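Local coordinates for cytolethal distending toxin protein B (Haemophilus ducreyi, PDB 1SR4) that forms the DNase I-like subunit of a bacterial genotoxin and probably damages the DNA of host cells, causing cell-cycle arrest, at residues 63-71 / 82-90; 197-208 / 230-239. All coordinates share one frame; numbering follows the deposited sequence.

Interaction 1 of 2, residues 63-71 / 82-90; sequences GTPIEEYTW and VYIYYSRLD
Glu68 and Tyr85 face each other as a non-hydrogen-bonded antiparallel pair, their side chains running alongside one another until the phenol gives its proton to the carboxylate, Tyr85 OH to Glu68 OE2 at 2.7 Å. The bond uses the anti lone pair of OE2, with carboxylate and ring planes 56° apart. Glu68 reaches that far because CG lies anti to the backbone N (chi1 -178°) and the chain stays extended. A buried carboxylate needs many partners: OE2 also forms a salt bridge with Arg57 and accepts from Gln105 NE2, OE1 bonds the hydroxyl of Thr55, and Tyr85 OH accepts from Ala106 N, a network that should favour the ionised acid. In this beta hairpin of the DNase I-like sandwich, backbone bonds join Glu67 with Tyr86, Tyr69 with Ile84 and Trp71 with Val82, while the alternate residues bond to the flanking strands. Tyr86 N to Glu67 O is the straightest of these bonds, 169° at the hydrogen. Tyr86 O accepts Glu67 N and also a water, which accepts Arg88 N. At the end of its strand, Ser87 OG donates at 3.0 Å to Pro65 O, in the loop leading into strand 67-72. Tyr86 CD2 lies 4.0 Å from Tyr69 CE2, the rings crossing obliquely; the Tyr86 hydroxyl bonds Gly46 O. Ile84 CD1 lies 3.8 Å from Trp71 CB and 3.9 Å from Trp71 CE3 of the broad indole.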
# COMPACT_ATOMS: atom_id res chain seq x y z
N GLY B 63 17.78 12.74 -23.81
CA GLY B 63 18.81 12.38 -22.85
C GLY B 63 18.33 11.68 -21.59
O GLY B 63 19.09 10.93 -20.96
N THR B 64 17.08 11.94 -21.20
CA THR B 64 16.54 11.31 -20.00
C THR B 64 16.04 9.92 -20.33
O THR B 64 15.22 9.73 -21.23
CB THR B 64 15.37 12.12 -19.39
OG1 THR B 64 15.83 13.42 -19.03
CG2 THR B 64 14.85 11.44 -18.14
N PRO B 65 16.53 8.91 -19.60
CA PRO B 65 16.14 7.52 -19.81
C PRO B 65 14.66 7.24 -19.51
O PRO B 65 14.07 7.81 -18.58
CB PRO B 65 17.08 6.76 -18.88
CG PRO B 65 17.26 7.72 -17.74
CD PRO B 65 17.46 9.04 -18.47
N ILE B 66 14.05 6.37 -20.30
CA ILE B 66 12.67 6.00 -20.11
C ILE B 66 12.49 4.69 -20.87
O ILE B 66 12.77 4.62 -22.07
CB ILE B 66 11.70 7.11 -20.61
CG1 ILE B 66 10.30 6.91 -20.02
CG2 ILE B 66 11.67 7.14 -22.13
CD1 ILE B 66 9.62 5.64 -20.44
N GLU B 67 12.07 3.64 -20.17
CA GLU B 67 11.91 2.34 -20.80
C GLU B 67 10.58 1.71 -20.44
O GLU B 67 10.00 2.02 -19.39
CB GLU B 67 13.04 1.41 -20.36
CG GLU B 67 14.44 1.90 -20.69
CD GLU B 67 15.50 1.10 -19.96
OE1 GLU B 67 15.45 1.02 -18.71
OE2 GLU B 67 16.40 0.56 -20.63
N GLU B 68 10.11 0.82 -21.29
CA GLU B 68 8.85 0.13 -21.05
C GLU B 68 9.09 -1.33 -20.63
O GLU B 68 9.92 -2.02 -21.23
CB GLU B 68 7.99 0.16 -22.31
CG GLU B 68 6.62 -0.49 -22.16
CD GLU B 68 5.91 -0.63 -23.50
OE1 GLU B 68 6.41 -1.40 -24.34
OE2 GLU B 68 4.88 0.03 -23.73
N TYR B 69 8.37 -1.78 -19.60
CA TYR B 69 8.46 -3.15 -19.10
C TYR B 69 7.05 -3.69 -18.90
O TYR B 69 6.09 -2.92 -18.85
CB TYR B 69 9.15 -3.20 -17.73
CG TYR B 69 10.62 -2.88 -17.72
CD1 TYR B 69 11.57 -3.90 -17.55
CD2 TYR B 69 11.06 -1.58 -17.87
CE1 TYR B 69 12.94 -3.60 -17.54
CE2 TYR B 69 12.42 -1.27 -17.86
CZ TYR B 69 13.35 -2.28 -17.69
OH TYR B 69 14.69 -1.97 -17.71
N THR B 70 6.94 -5.01 -18.79
CA THR B 70 5.67 -5.63 -18.44
C THR B 70 5.99 -6.39 -17.15
O THR B 70 7.13 -6.83 -16.92
CB THR B 70 5.11 -6.62 -19.51
OG1 THR B 70 6.06 -7.66 -19.75
CG2 THR B 70 4.77 -5.88 -20.81
N TRP B 71 4.99 -6.53 -16.30
CA TRP B 71 5.18 -7.20 -15.03
C TRP B 71 3.90 -7.97 -14.75
O TRP B 71 2.81 -7.41 -14.83
CB TRP B 71 5.43 -6.15 -13.95
CG TRP B 71 5.58 -6.68 -12.56
CD1 TRP B 71 6.19 -7.84 -12.18
CD2 TRP B 71 5.17 -6.03 -11.35
NE1 TRP B 71 6.19 -7.95 -10.81
CE2 TRP B 71 5.56 -6.85 -10.28
CE3 TRP B 71 4.50 -4.83 -11.08
CZ2 TRP B 71 5.31 -6.51 -8.94
CZ3 TRP B 71 4.25 -4.49 -9.75
CH2 TRP B 71 4.66 -5.33 -8.70
N VAL B 82 0.59 -5.65 -16.14
CA VAL B 82 0.63 -4.20 -16.12
C VAL B 82 1.90 -3.78 -16.84
O VAL B 82 2.86 -4.56 -16.93
CB VAL B 82 0.65 -3.58 -14.70
CG1 VAL B 82 -0.70 -3.82 -14.00
CG2 VAL B 82 1.82 -4.14 -13.89
N TYR B 83 1.91 -2.57 -17.36
CA TYR B 83 3.09 -2.03 -18.01
C TYR B 83 3.78 -1.15 -16.97
O TYR B 83 3.11 -0.60 -16.08
CB TYR B 83 2.69 -1.12 -19.18
CG TYR B 83 2.17 -1.86 -20.38
CD1 TYR B 83 3.04 -2.39 -21.34
CD2 TYR B 83 0.79 -2.02 -20.57
CE1 TYR B 83 2.55 -3.06 -22.46
CE2 TYR B 83 0.29 -2.70 -21.69
CZ TYR B 83 1.17 -3.22 -22.62
OH TYR B 83 0.67 -3.91 -23.70
N ILE B 84 5.09 -1.04 -17.05
CA ILE B 84 5.80 -0.14 -16.15
C ILE B 84 6.70 0.74 -17.01
O ILE B 84 7.49 0.22 -17.80
CB ILE B 84 6.74 -0.83 -15.13
CG1 ILE B 84 5.98 -1.85 -14.26
CG2 ILE B 84 7.37 0.26 -14.21
CD1 ILE B 84 6.88 -2.66 -13.28
N TYR B 85 6.57 2.07 -16.87
CA TYR B 85 7.42 3.02 -17.61
C TYR B 85 8.41 3.48 -16.54
O TYR B 85 8.04 4.08 -15.53
CB TYR B 85 6.57 4.13 -18.18
CG TYR B 85 5.66 3.58 -19.24
CD1 TYR B 85 6.14 3.34 -20.53
CD2 TYR B 85 4.36 3.15 -18.92
CE1 TYR B 85 5.36 2.67 -21.48
CE2 TYR B 85 3.57 2.48 -19.87
CZ TYR B 85 4.08 2.24 -21.14
OH TYR B 85 3.34 1.51 -22.07
N TYR B 86 9.67 3.17 -16.78
CA TYR B 86 10.75 3.39 -15.81
C TYR B 86 11.82 4.38 -16.25
O TYR B 86 12.39 4.26 -17.34
CB TYR B 86 11.34 2.00 -15.55
CG TYR B 86 12.52 1.88 -14.61
CD1 TYR B 86 12.42 2.29 -13.28
CD2 TYR B 86 13.68 1.21 -15.01
CE1 TYR B 86 13.45 2.03 -12.36
CE2 TYR B 86 14.71 0.94 -14.10
CZ TYR B 86 14.59 1.36 -12.78
OH TYR B 86 15.59 1.07 -11.87
N SER B 87 12.09 5.36 -15.41
CA SER B 87 13.11 6.36 -15.69
C SER B 87 14.18 6.19 -14.62
O SER B 87 14.01 6.62 -13.49
CB SER B 87 12.50 7.76 -15.64
OG SER B 87 13.52 8.73 -15.77
N ARG B 88 15.27 5.53 -14.99
CA ARG B 88 16.34 5.27 -14.03
C ARG B 88 17.29 6.47 -13.96
O ARG B 88 18.40 6.44 -14.50
CB ARG B 88 17.09 4.01 -14.45
CG ARG B 88 18.11 3.51 -13.45
CD ARG B 88 18.85 2.29 -14.00
NE ARG B 88 19.94 1.90 -13.10
CZ ARG B 88 21.14 2.47 -13.08
NH1 ARG B 88 21.43 3.46 -13.92
NH2 ARG B 88 22.05 2.08 -12.20
N LEU B 89 16.83 7.53 -13.30
CA LEU B 89 17.59 8.76 -13.14
C LEU B 89 18.83 8.65 -12.26
O LEU B 89 19.86 9.28 -12.54
CB LEU B 89 16.68 9.85 -12.57
CG LEU B 89 15.41 10.16 -13.38
CD1 LEU B 89 14.50 11.10 -12.58
CD2 LEU B 89 15.80 10.78 -14.70
N ASP B 90 18.72 7.87 -11.18
CA ASP B 90 19.80 7.72 -10.21
C ASP B 90 20.90 6.74 -10.64
O ASP B 90 20.97 5.61 -10.16
CB ASP B 90 19.20 7.27 -8.87
CG ASP B 90 20.16 7.41 -7.71
OD1 ASP B 90 21.33 7.75 -7.94
OD2 ASP B 90 19.73 7.18 -6.55
O HOH W 1 15.19 4.14 -17.38

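Interaction 2 of 2, residues 197-208 / 230-239; sequences ENTIIIAPTEPT and QARERIGASL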
# COMPACT_ATOMS: atom_id res chain seq x y z
N GLU B 197 -4.75 29.67 -13.11
CA GLU B 197 -6.16 29.68 -13.46
C GLU B 197 -6.60 28.45 -14.27
O GLU B 197 -7.78 28.14 -14.36
CB GLU B 197 -6.51 30.97 -14.20
CG GLU B 197 -6.18 32.23 -13.38
CD GLU B 197 -6.70 33.51 -14.01
OE1 GLU B 197 -7.03 33.49 -15.22
OE2 GLU B 197 -6.75 34.54 -13.29
N ASN B 198 -5.64 27.74 -14.85
CA ASN B 198 -6.00 26.57 -15.63
C ASN B 198 -5.72 25.25 -14.91
O ASN B 198 -5.80 24.19 -15.51
CB ASN B 198 -5.26 26.60 -16.97
CG ASN B 198 -5.87 27.59 -17.94
OD1 ASN B 198 -7.01 27.42 -18.38
ND2 ASN B 198 -5.13 28.63 -18.27
N THR B 199 -5.40 25.33 -13.62
CA THR B 199 -5.11 24.11 -12.86
C THR B 199 -5.79 24.08 -11.52
O THR B 199 -6.26 25.11 -11.02
CB THR B 199 -3.60 23.96 -12.57
OG1 THR B 199 -3.15 25.10 -11.83
CG2 THR B 199 -2.81 23.81 -13.86
N ILE B 200 -5.85 22.90 -10.92
CA ILE B 200 -6.45 22.76 -9.61
C ILE B 200 -5.66 21.72 -8.84
O ILE B 200 -5.36 20.64 -9.36
CB ILE B 200 -7.96 22.37 -9.75
CG1 ILE B 200 -8.67 22.52 -8.40
CG2 ILE B 200 -8.09 20.99 -10.37
CD1 ILE B 200 -8.49 21.40 -7.49
N ILE B 201 -5.28 22.07 -7.61
CA ILE B 201 -4.52 21.17 -6.75
C ILE B 201 -5.53 20.27 -6.02
O ILE B 201 -6.48 20.77 -5.42
CB ILE B 201 -3.73 21.94 -5.66
CG1 ILE B 201 -2.68 22.87 -6.28
CG2 ILE B 201 -3.07 20.95 -4.70
CD1 ILE B 201 -1.58 22.15 -6.94
N ILE B 202 -5.32 18.96 -6.10
CA ILE B 202 -6.20 18.00 -5.42
C ILE B 202 -5.32 17.27 -4.41
O ILE B 202 -4.39 16.54 -4.81
CB ILE B 202 -6.84 16.97 -6.40
CG1 ILE B 202 -7.82 17.66 -7.36
CG2 ILE B 202 -7.66 15.95 -5.63
CD1 ILE B 202 -7.17 18.37 -8.50
N ALA B 203 -5.61 17.45 -3.13
CA ALA B 203 -4.80 16.84 -2.07
C ALA B 203 -5.56 16.40 -0.82
O ALA B 203 -6.61 16.94 -0.50
CB ALA B 203 -3.69 17.83 -1.66
N PRO B 204 -5.02 15.41 -0.09
CA PRO B 204 -5.71 14.96 1.13
C PRO B 204 -5.54 16.07 2.16
O PRO B 204 -4.75 16.99 1.95
CB PRO B 204 -4.90 13.74 1.59
CG PRO B 204 -3.98 13.40 0.42
CD PRO B 204 -3.74 14.70 -0.30
N THR B 205 -6.28 15.99 3.26
CA THR B 205 -6.13 16.94 4.36
C THR B 205 -5.50 16.12 5.50
O THR B 205 -5.29 16.63 6.60
CB THR B 205 -7.47 17.51 4.86
OG1 THR B 205 -8.35 16.44 5.20
CG2 THR B 205 -8.11 18.41 3.80
N GLU B 206 -5.26 14.84 5.24
CA GLU B 206 -4.61 13.98 6.22
C GLU B 206 -3.14 13.85 5.81
O GLU B 206 -2.81 13.93 4.64
CB GLU B 206 -5.21 12.58 6.22
CG GLU B 206 -6.65 12.47 6.70
CD GLU B 206 -7.05 11.03 6.91
OE1 GLU B 206 -7.56 10.39 5.97
OE2 GLU B 206 -6.82 10.52 8.03
N PRO B 207 -2.25 13.65 6.78
CA PRO B 207 -0.81 13.51 6.52
C PRO B 207 -0.52 12.41 5.47
O PRO B 207 -1.23 11.40 5.41
CB PRO B 207 -0.25 13.14 7.89
CG PRO B 207 -1.18 13.87 8.85
CD PRO B 207 -2.54 13.61 8.23
N THR B 208 0.49 12.62 4.62
CA THR B 208 0.86 11.59 3.63
C THR B 208 2.28 11.12 3.92
O THR B 208 2.85 10.34 3.16
CB THR B 208 0.84 12.09 2.16
OG1 THR B 208 1.92 13.02 1.95
CG2 THR B 208 -0.49 12.77 1.84
N GLN B 230 -11.69 25.20 -12.89
CA GLN B 230 -11.14 23.86 -12.62
C GLN B 230 -11.64 23.26 -11.29
O GLN B 230 -11.69 22.04 -11.12
CB GLN B 230 -9.62 23.93 -12.64
CG GLN B 230 -9.03 24.35 -13.99
CD GLN B 230 -9.16 23.27 -15.03
OE1 GLN B 230 -8.91 22.10 -14.75
NE2 GLN B 230 -9.55 23.65 -16.24
N ALA B 231 -12.03 24.12 -10.35
CA ALA B 231 -12.51 23.63 -9.07
C ALA B 231 -13.82 22.83 -9.22
O ALA B 231 -14.32 22.26 -8.25
CB ALA B 231 -12.70 24.79 -8.09
N ARG B 232 -14.37 22.78 -10.43
CA ARG B 232 -15.58 22.00 -10.66
C ARG B 232 -15.21 20.51 -10.81
O ARG B 232 -16.08 19.65 -10.92
CB ARG B 232 -16.31 22.46 -11.92
CG ARG B 232 -17.08 23.78 -11.79
CD ARG B 232 -17.74 24.12 -13.13
NE ARG B 232 -18.49 25.37 -13.14
CZ ARG B 232 -19.62 25.59 -12.46
NH1 ARG B 232 -20.22 26.78 -12.54
NH2 ARG B 232 -20.15 24.63 -11.71
N GLU B 233 -13.91 20.20 -10.82
CA GLU B 233 -13.46 18.82 -10.98
C GLU B 233 -14.05 17.86 -9.92
O GLU B 233 -14.01 18.14 -8.73
CB GLU B 233 -11.93 18.75 -10.91
CG GLU B 233 -11.35 17.41 -11.38
CD GLU B 233 -11.69 17.11 -12.83
OE1 GLU B 233 -11.52 18.02 -13.67
OE2 GLU B 233 -12.12 15.98 -13.14
N ARG B 234 -14.58 16.73 -10.36
CA ARG B 234 -15.16 15.77 -9.42
C ARG B 234 -14.17 14.66 -9.08
O ARG B 234 -14.53 13.48 -9.07
CB ARG B 234 -16.45 15.18 -9.99
CG ARG B 234 -17.52 16.24 -10.25
CD ARG B 234 -17.80 17.03 -8.99
NE ARG B 234 -18.32 16.16 -7.93
CZ ARG B 234 -19.59 15.76 -7.85
NH1 ARG B 234 -20.47 16.16 -8.76
NH2 ARG B 234 -19.97 14.94 -6.87
N ILE B 235 -12.93 15.04 -8.83
CA ILE B 235 -11.90 14.07 -8.46
C ILE B 235 -11.43 14.43 -7.06
O ILE B 235 -11.08 15.57 -6.80
CB ILE B 235 -10.71 14.12 -9.44
CG1 ILE B 235 -11.19 13.71 -10.84
CG2 ILE B 235 -9.58 13.20 -8.95
CD1 ILE B 235 -10.07 13.68 -11.91
N GLY B 236 -11.46 13.46 -6.14
CA GLY B 236 -11.03 13.73 -4.79
C GLY B 236 -9.77 12.95 -4.41
O GLY B 236 -9.58 11.82 -4.89
N ALA B 237 -8.93 13.54 -3.57
CA ALA B 237 -7.71 12.87 -3.12
C ALA B 237 -7.99 12.20 -1.79
O ALA B 237 -8.77 12.70 -0.99
CB ALA B 237 -6.57 13.87 -2.97
N SER B 238 -7.34 11.07 -1.53
CA SER B 238 -7.55 10.37 -0.27
C SER B 238 -6.38 9.43 -0.02
O SER B 238 -5.80 8.92 -0.98
CB SER B 238 -8.84 9.55 -0.37
OG SER B 238 -9.07 8.79 0.80
N LEU B 239 -5.99 9.23 1.24
CA LEU B 239 -4.94 8.24 1.49
C LEU B 239 -5.60 6.97 0.96
O LEU B 239 -6.79 6.75 1.19
CB LEU B 239 -4.65 8.11 3.00
CG LEU B 239 -4.13 9.38 3.69
CD1 LEU B 239 -3.79 9.10 5.15
CD2 LEU B 239 -2.88 9.87 2.94
O HOH W 2 -9.36 27.32 -12.14
O HOH W 3 -9.38 15.72 -0.21
O HOH W 4 -7.28 11.08 3.28
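Apolar packing dominates where Ile202 and Ala237 meet, Ile202 CG2 touching Ala237 CB at 3.5 Å. With CG1 beside the backbone N (chi1 -67°), the CG2 methyl of the isoleucine falls anti to it and points at the backbone of segment 230-239, and the small alanine lets the backbones approach. Ala237 CB also rests on the carbonyl carbon of Ala203, and Ala237 CB lies 4.0 Å from Pro204 CD. Farther along, Leu239 spreads its two methyls around segment 206-208, Leu239 CD1 against Glu206 CB at 3.9 Å and CD2 against CG2 of Thr208. Leu239 CD2 also comes to 3.3 Å from Pro207 O, a buried carbonyl with no hydrogen-bonding partner in the model. At the other end Ile200 CB meets Gln230 CB at 3.7 Å, where the bent glutamine passes obliquely over the isoleucine. Strands 200-202 and 235-239 are, within this chain, edge strands of the two sheets of the DNase I-like beta sandwich; they run 32° from parallel and share no direct hydrogen bond.

Polar groups are linked through water instead. One water gives a proton to Glu197 O and accepts from Gln230 N; another donates to both Ala203 O and Ala237 O; a third donates to Glu206 OE1 and accepts Leu239 N. The amide of Gln230 lies beside Asn198 O, Gln230 CD to Asn198 O 3.5 Å, without bonding to it: Gln230 OE1 takes the N-H of Asp222, while Asn198 O receives His221 ND1. Subunit A of the toxin adjoins this edge, its Pro146 packing on Leu239 and its Glu108 bonding Thr205.

Interactions 1 and 2 lie on opposite sides of the chain's centre, their own centres about 27 Å apart and their nearest atoms about 19 Å, without touching. Both reach the eight-stranded sheet, but differently: 63-71 / 82-90 joins neighbouring strands within it, whereas 197-208 / 230-239 sets its outermost strand, 235-239, against the edge strand of the other sheet. Hence the first is ruled by backbone ladder bonds and a buried charge network, and the second by aliphatic contacts and bridging waters. Interaction 2 is the more buried, meeting mainly subunit A and, at Pro207, the protein C chain; interaction 1 is only partly buried and meets protein C at Leu89 and Asp90.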